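Local coordinates for kinetochore protein Mis16 (Schizosaccharomyces japonicus, PDB 4XYH) that probably acts as a histone chaperone at the centromere, a WD40 propeller that recognises histone H4 and the chaperone specific for the centromeric histone CENP-A, at residues 161-166 with 173-178; 156-161 with 215-220. All blocks are in the same frame, centred on the assembly; numbering follows the deposited sequence.

Contact 1 of 2, residues 161-166 with 173-178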
loop_
_atom_site.group_PDB
_atom_site.type_symbol
_atom_site.label_atom_id
_atom_site.label_comp_id
_atom_site.label_asym_id
_atom_site.label_seq_id
_atom_site.Cartn_x
_atom_site.Cartn_y
_atom_site.Cartn_z
ATOM N N LEU A 161 14.048 2.312 -14.981
ATOM C CA LEU A 161 13.582 1.326 -15.962
ATOM C C LEU A 161 13.964 1.719 -17.390
ATOM O O LEU A 161 14.043 0.884 -18.290
ATOM C CB LEU A 161 12.064 1.126 -15.859
ATOM C CG LEU A 161 11.542 0.589 -14.509
ATOM C CD1 LEU A 161 10.037 0.244 -14.518
ATOM C CD2 LEU A 161 12.364 -0.583 -14.048
ATOM N N ASN A 162 14.222 3.001 -17.577
ATOM C CA ASN A 162 14.594 3.530 -18.872
ATOM C C ASN A 162 15.950 3.051 -19.396
ATOM O O ASN A 162 16.256 3.222 -20.570
ATOM C CB ASN A 162 14.576 5.065 -18.813
ATOM C CG ASN A 162 14.761 5.687 -20.167
ATOM O OD1 ASN A 162 14.053 5.348 -21.117
ATOM N ND2 ASN A 162 15.730 6.590 -20.274
ATOM N N LEU A 163 16.773 2.494 -18.520
ATOM C CA LEU A 163 18.093 2.008 -18.913
ATOM C C LEU A 163 18.025 0.587 -19.472
ATOM O O LEU A 163 19.024 0.048 -19.902
ATOM C CB LEU A 163 19.063 2.028 -17.724
ATOM C CG LEU A 163 19.355 3.368 -17.035
ATOM C CD1 LEU A 163 20.322 3.166 -15.862
ATOM C CD2 LEU A 163 19.952 4.325 -18.049
ATOM N N TYR A 164 16.852 -0.031 -19.434
ATOM C CA TYR A 164 16.709 -1.408 -19.879
ATOM C C TYR A 164 15.260 -1.738 -20.217
ATOM O O TYR A 164 14.655 -2.625 -19.618
ATOM C CB TYR A 164 17.263 -2.384 -18.823
ATOM C CG TYR A 164 17.097 -1.975 -17.363
ATOM C CD1 TYR A 164 15.889 -2.148 -16.702
ATOM C CD2 TYR A 164 18.164 -1.438 -16.645
ATOM C CE1 TYR A 164 15.741 -1.783 -15.377
ATOM C CE2 TYR A 164 18.037 -1.077 -15.317
ATOM C CZ TYR A 164 16.819 -1.249 -14.688
ATOM O OH TYR A 164 16.665 -0.898 -13.373
ATOM N N ARG A 165 14.721 -1.008 -21.187
ATOM C CA ARG A 165 13.358 -1.212 -21.664
ATOM C C ARG A 165 13.064 -2.573 -22.246
ATOM O O ARG A 165 11.970 -3.085 -22.087
ATOM C CB ARG A 165 13.015 -0.178 -22.733
ATOM C CG ARG A 165 13.062 1.241 -22.234
ATOM C CD ARG A 165 11.720 1.919 -22.378
ATOM N NE ARG A 165 11.808 3.288 -21.884
ATOM C CZ ARG A 165 11.208 3.734 -20.788
ATOM N NH1 ARG A 165 10.439 2.929 -20.065
ATOM N NH2 ARG A 165 11.370 4.994 -20.421
ATOM N N GLU A 166 14.024 -3.161 -22.941
ATOM C CA GLU A 166 13.710 -4.338 -23.734
ATOM C C GLU A 166 14.053 -5.649 -23.053
ATOM O O GLU A 166 13.462 -6.679 -23.367
ATOM C CB GLU A 166 14.414 -4.234 -25.093
ATOM C CG GLU A 166 14.195 -2.891 -25.815
ATOM C CD GLU A 166 12.722 -2.594 -26.070
ATOM O OE1 GLU A 166 11.904 -3.546 -26.157
ATOM O OE2 GLU A 166 12.374 -1.395 -26.167
ATOM N N GLY A 173 20.632 -5.296 -11.729
ATOM C CA GLY A 173 20.027 -4.902 -10.469
ATOM C C GLY A 173 19.861 -3.400 -10.377
ATOM O O GLY A 173 19.632 -2.726 -11.395
ATOM N N HIS A 174 20.011 -2.869 -9.163
ATOM C CA HIS A 174 19.646 -1.474 -8.858
ATOM C C HIS A 174 20.723 -0.487 -9.278
ATOM O O HIS A 174 21.897 -0.846 -9.372
ATOM C CB HIS A 174 19.405 -1.330 -7.362
ATOM C CG HIS A 174 20.553 -1.831 -6.552
ATOM N ND1 HIS A 174 20.632 -3.132 -6.102
ATOM C CD2 HIS A 174 21.712 -1.231 -6.183
ATOM C CE1 HIS A 174 21.776 -3.301 -5.459
ATOM N NE2 HIS A 174 22.456 -2.167 -5.506
ATOM N N GLN A 175 20.327 0.767 -9.463
ATOM C CA GLN A 175 21.241 1.829 -9.863
ATOM C C GLN A 175 21.745 2.678 -8.682
ATOM O O GLN A 175 22.773 3.345 -8.783
ATOM C CB GLN A 175 20.555 2.733 -10.893
ATOM C CG GLN A 175 20.534 2.145 -12.297
ATOM C CD GLN A 175 19.778 0.808 -12.383
ATOM O OE1 GLN A 175 18.543 0.774 -12.360
ATOM N NE2 GLN A 175 20.523 -0.291 -12.462
ATOM N N ALA A 176 21.014 2.669 -7.570
ATOM C CA ALA A 176 21.457 3.355 -6.351
ATOM C C ALA A 176 21.031 2.554 -5.136
ATOM O O ALA A 176 20.038 1.838 -5.175
ATOM C CB ALA A 176 20.900 4.766 -6.263
ATOM N N CYS A 177 21.799 2.671 -4.060
ATOM C CA CYS A 177 21.459 2.054 -2.792
ATOM C C CYS A 177 21.368 3.122 -1.713
ATOM O O CYS A 177 22.320 3.871 -1.515
ATOM C CB CYS A 177 22.493 1.003 -2.404
ATOM S SG CYS A 177 22.148 0.258 -0.805
ATOM N N LEU A 178 20.216 3.204 -1.042
ATOM C CA LEU A 178 20.019 4.160 0.051
ATOM C C LEU A 178 20.477 3.533 1.360
ATOM O O LEU A 178 19.811 2.634 1.880
ATOM C CB LEU A 178 18.560 4.569 0.153
ATOM C CG LEU A 178 17.907 4.850 -1.203
ATOM C CD1 LEU A 178 16.425 5.052 -1.010
ATOM C CD2 LEU A 178 18.521 6.075 -1.863
#
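Y164 and Q175 make the polar part of this contact. The phenol hydroxyl donates to the amide oxygen, with Y164 OH 2.7 Å from Q175 OE1. The hydroxyl is tilted from the plane of that carbonyl, and the C=O...donor angle is 135°. The amide lies at the edge of the ring, with Q175 CD in the ring plane, and its own plane is turned 70° from the ring. The two side chains reach toward each other from their separate segments. Q175 OE1 also accepts from the backbone N of D160, so two donors hold this buried oxygen. The other end of the amide turns back on its own loop: Q175 NE2 donates to G173 O at 2.8 Å. These three bonds fix the flip of the amide and its turn. The bend at chi2 (61°) brings it round to G173. The phi/psi of G173 itself would push any CB against the preceding carbonyl oxygen, so glycine suits the place.

Q175 also belongs to a classic beta bulge, since both Q175 and A176 face I158 of the neighbouring strand. The bulge lies where strand 176-178 joins its sheet in the WD40 propeller. The tyrosine comes from the loop that follows strand 156-160.

The apolar part is smaller. L163 CD1 lies 3.7 Å from Q175 CG, and the two side chains run alongside one another, pointing opposite ways. A leucine in place of Q175 would probably leave the Y164 hydroxyl and the D160 amide without their shared acceptor. Further back, the Y164 ring packs on F159, I128 and L219. Within its own loop, the backbone N of Y164 bonds to L161 O at 3.2 Å.

Contact 2 of 2, residues 156-161 with 215-220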
loop_
_atom_site.group_PDB
_atom_site.type_symbol
_atom_site.label_atom_id
_atom_site.label_comp_id
_atom_site.label_asym_id
_atom_site.label_seq_id
_atom_site.Cartn_x
_atom_site.Cartn_y
_atom_site.Cartn_z
ATOM N N GLY A 156 17.497 0.996 1.123
ATOM C CA GLY A 156 16.601 1.404 0.048
ATOM C C GLY A 156 17.293 1.142 -1.278
ATOM O O GLY A 156 18.521 1.061 -1.316
ATOM N N TYR A 157 16.530 0.997 -2.362
ATOM C CA TYR A 157 17.130 0.865 -3.692
ATOM C C TYR A 157 16.415 1.725 -4.731
ATOM O O TYR A 157 15.209 1.981 -4.638
ATOM C CB TYR A 157 17.142 -0.598 -4.153
ATOM C CG TYR A 157 17.979 -1.503 -3.265
ATOM C CD1 TYR A 157 19.359 -1.572 -3.419
ATOM C CD2 TYR A 157 17.391 -2.272 -2.265
ATOM C CE1 TYR A 157 20.132 -2.390 -2.617
ATOM C CE2 TYR A 157 18.163 -3.099 -1.440
ATOM C CZ TYR A 157 19.528 -3.148 -1.629
ATOM O OH TYR A 157 20.295 -3.946 -0.832
ATOM N N ILE A 158 17.170 2.173 -5.724
ATOM C CA ILE A 158 16.592 2.901 -6.836
ATOM C C ILE A 158 16.863 2.184 -8.152
ATOM O O ILE A 158 17.981 1.722 -8.401
ATOM C CB ILE A 158 17.138 4.318 -6.915
ATOM C CG1 ILE A 158 16.937 5.025 -5.565
ATOM C CG2 ILE A 158 16.447 5.059 -8.043
ATOM C CD1 ILE A 158 15.474 5.354 -5.222
ATOM N N PHE A 159 15.828 2.092 -8.979
ATOM C CA PHE A 159 15.917 1.469 -10.295
ATOM C C PHE A 159 15.453 2.470 -11.338
ATOM O O PHE A 159 14.450 3.147 -11.131
ATOM C CB PHE A 159 15.048 0.209 -10.376
ATOM C CG PHE A 159 15.409 -0.865 -9.381
ATOM C CD1 PHE A 159 15.031 -0.754 -8.046
ATOM C CD2 PHE A 159 16.094 -2.011 -9.786
ATOM C CE1 PHE A 159 15.342 -1.757 -7.134
ATOM C CE2 PHE A 159 16.406 -3.011 -8.876
ATOM C CZ PHE A 159 16.023 -2.882 -7.548
ATOM N N ASP A 160 16.177 2.582 -12.450
ATOM C CA ASP A 160 15.734 3.414 -13.571
ATOM C C ASP A 160 15.350 2.520 -14.760
ATOM O O ASP A 160 16.237 2.022 -15.455
ATOM C CB ASP A 160 16.848 4.398 -13.962
ATOM C CG ASP A 160 16.433 5.356 -15.071
ATOM O OD1 ASP A 160 15.337 5.209 -15.667
ATOM O OD2 ASP A 160 17.218 6.278 -15.352
ATOM N N LEU A 161 14.048 2.312 -14.981
ATOM C CA LEU A 161 13.582 1.326 -15.962
ATOM C C LEU A 161 13.964 1.719 -17.390
ATOM O O LEU A 161 14.043 0.884 -18.290
ATOM C CB LEU A 161 12.064 1.126 -15.859
ATOM C CG LEU A 161 11.542 0.589 -14.509
ATOM C CD1 LEU A 161 10.037 0.244 -14.518
ATOM C CD2 LEU A 161 12.364 -0.583 -14.048
ATOM N N LYS A 215 21.216 13.056 -9.272
ATOM C CA LYS A 215 22.235 12.012 -9.174
ATOM C C LYS A 215 22.198 11.120 -10.420
ATOM O O LYS A 215 21.174 10.523 -10.714
ATOM C CB LYS A 215 22.041 11.176 -7.903
ATOM C CG LYS A 215 21.949 12.010 -6.617
ATOM C CD LYS A 215 22.598 11.306 -5.432
ATOM C CE LYS A 215 22.207 11.940 -4.109
ATOM N NZ LYS A 215 22.409 13.410 -4.100
ATOM N N SER A 216 23.308 11.048 -11.155
ATOM C CA SER A 216 23.352 10.283 -12.407
ATOM C C SER A 216 23.295 8.795 -12.129
ATOM O O SER A 216 24.079 8.274 -11.321
ATOM C CB SER A 216 24.616 10.589 -13.217
ATOM O OG SER A 216 24.711 11.965 -13.531
ATOM N N LEU A 217 22.373 8.117 -12.807
ATOM C CA LEU A 217 22.243 6.677 -12.674
ATOM C C LEU A 217 22.725 6.036 -13.960
ATOM O O LEU A 217 22.491 6.569 -15.034
ATOM C CB LEU A 217 20.789 6.294 -12.370
ATOM C CG LEU A 217 20.140 7.120 -11.248
ATOM C CD1 LEU A 217 18.656 6.804 -11.106
ATOM C CD2 LEU A 217 20.871 6.889 -9.933
ATOM N N SER A 218 23.418 4.907 -13.855
ATOM C CA SER A 218 23.864 4.193 -15.047
ATOM C C SER A 218 24.103 2.731 -14.742
ATOM O O SER A 218 24.146 2.325 -13.576
ATOM C CB SER A 218 25.142 4.815 -15.613
ATOM O OG SER A 218 26.280 4.236 -15.001
ATOM N N LEU A 219 24.277 1.940 -15.797
ATOM C CA LEU A 219 24.496 0.508 -15.651
ATOM C C LEU A 219 25.937 0.178 -15.288
ATOM O O LEU A 219 26.279 -0.980 -15.018
ATOM C CB LEU A 219 24.119 -0.221 -16.940
ATOM C CG LEU A 219 22.673 -0.104 -17.380
ATOM C CD1 LEU A 219 22.446 -0.922 -18.671
ATOM C CD2 LEU A 219 21.761 -0.565 -16.246
ATOM N N GLU A 220 26.785 1.193 -15.298
ATOM C CA GLU A 220 28.184 0.992 -14.943
ATOM C C GLU A 220 28.348 0.431 -13.529
ATOM O O GLU A 220 29.179 -0.452 -13.299
ATOM C CB GLU A 220 28.949 2.304 -15.076
ATOM C CG GLU A 220 30.421 2.204 -14.700
ATOM C CD GLU A 220 31.055 3.573 -14.588
ATOM O OE1 GLU A 220 30.440 4.557 -15.077
ATOM O OE2 GLU A 220 32.155 3.660 -14.002
#
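The D160 carboxylate is not what touches L217; the methylene below it is, with D160 CB 4.1 Å from L217 CD1. With CG anti to the backbone N (chi1 -177°), the carboxylate is carried away from the leucine methyl, and its OD1 accepts from the backbone N of N162. Of the rings on the strand, Y157 meets H130 edge-to-face and the H174 ring at about 45°, while F159 packs on H174 and I128.

The same leucine methyl also reaches I158: L217 CD1 is 4.2 Å from I158 CG2, so one methyl bridges two residues on the same side of the strand. The I158 and L217 side chains cross at about a right angle. L217 further packs on Q175 and I223. In its own loop, S218 OG accepts from the backbone N of E220 at 3.1 Å, an ST turn that bends the chain just after the leucine.

Strand alternation sets the CB atoms of I158 and D160 toward the loop and that of F159 away from it. The arrangement is that of a beta-propeller blade, with a leucine from the loop before strand 223-225 packed on one face of the sheet.

Overall arrangement
After the N-terminal helix and the strands up to 146-150, the chain enters strand 156-160, which supplies one side of contact 2, and turns at L161, a residue of both contacts. The loop then passes through strand 169-170, which adds to the edge of the sheet containing strand 123-130. It returns to strand 176-178, and contact 1 closes this short excursion. The next sheet, with strands 187-190, 197-201 and 207-211, follows before residues 215-220 come back to strand 156-160 and close contact 2. The smaller loop thus lies within the larger one. Strand 223-225 then runs parallel to 176-178. Both contacts, their centres about 5 Å apart, reach the sheet of strands 156-160 and 176-178.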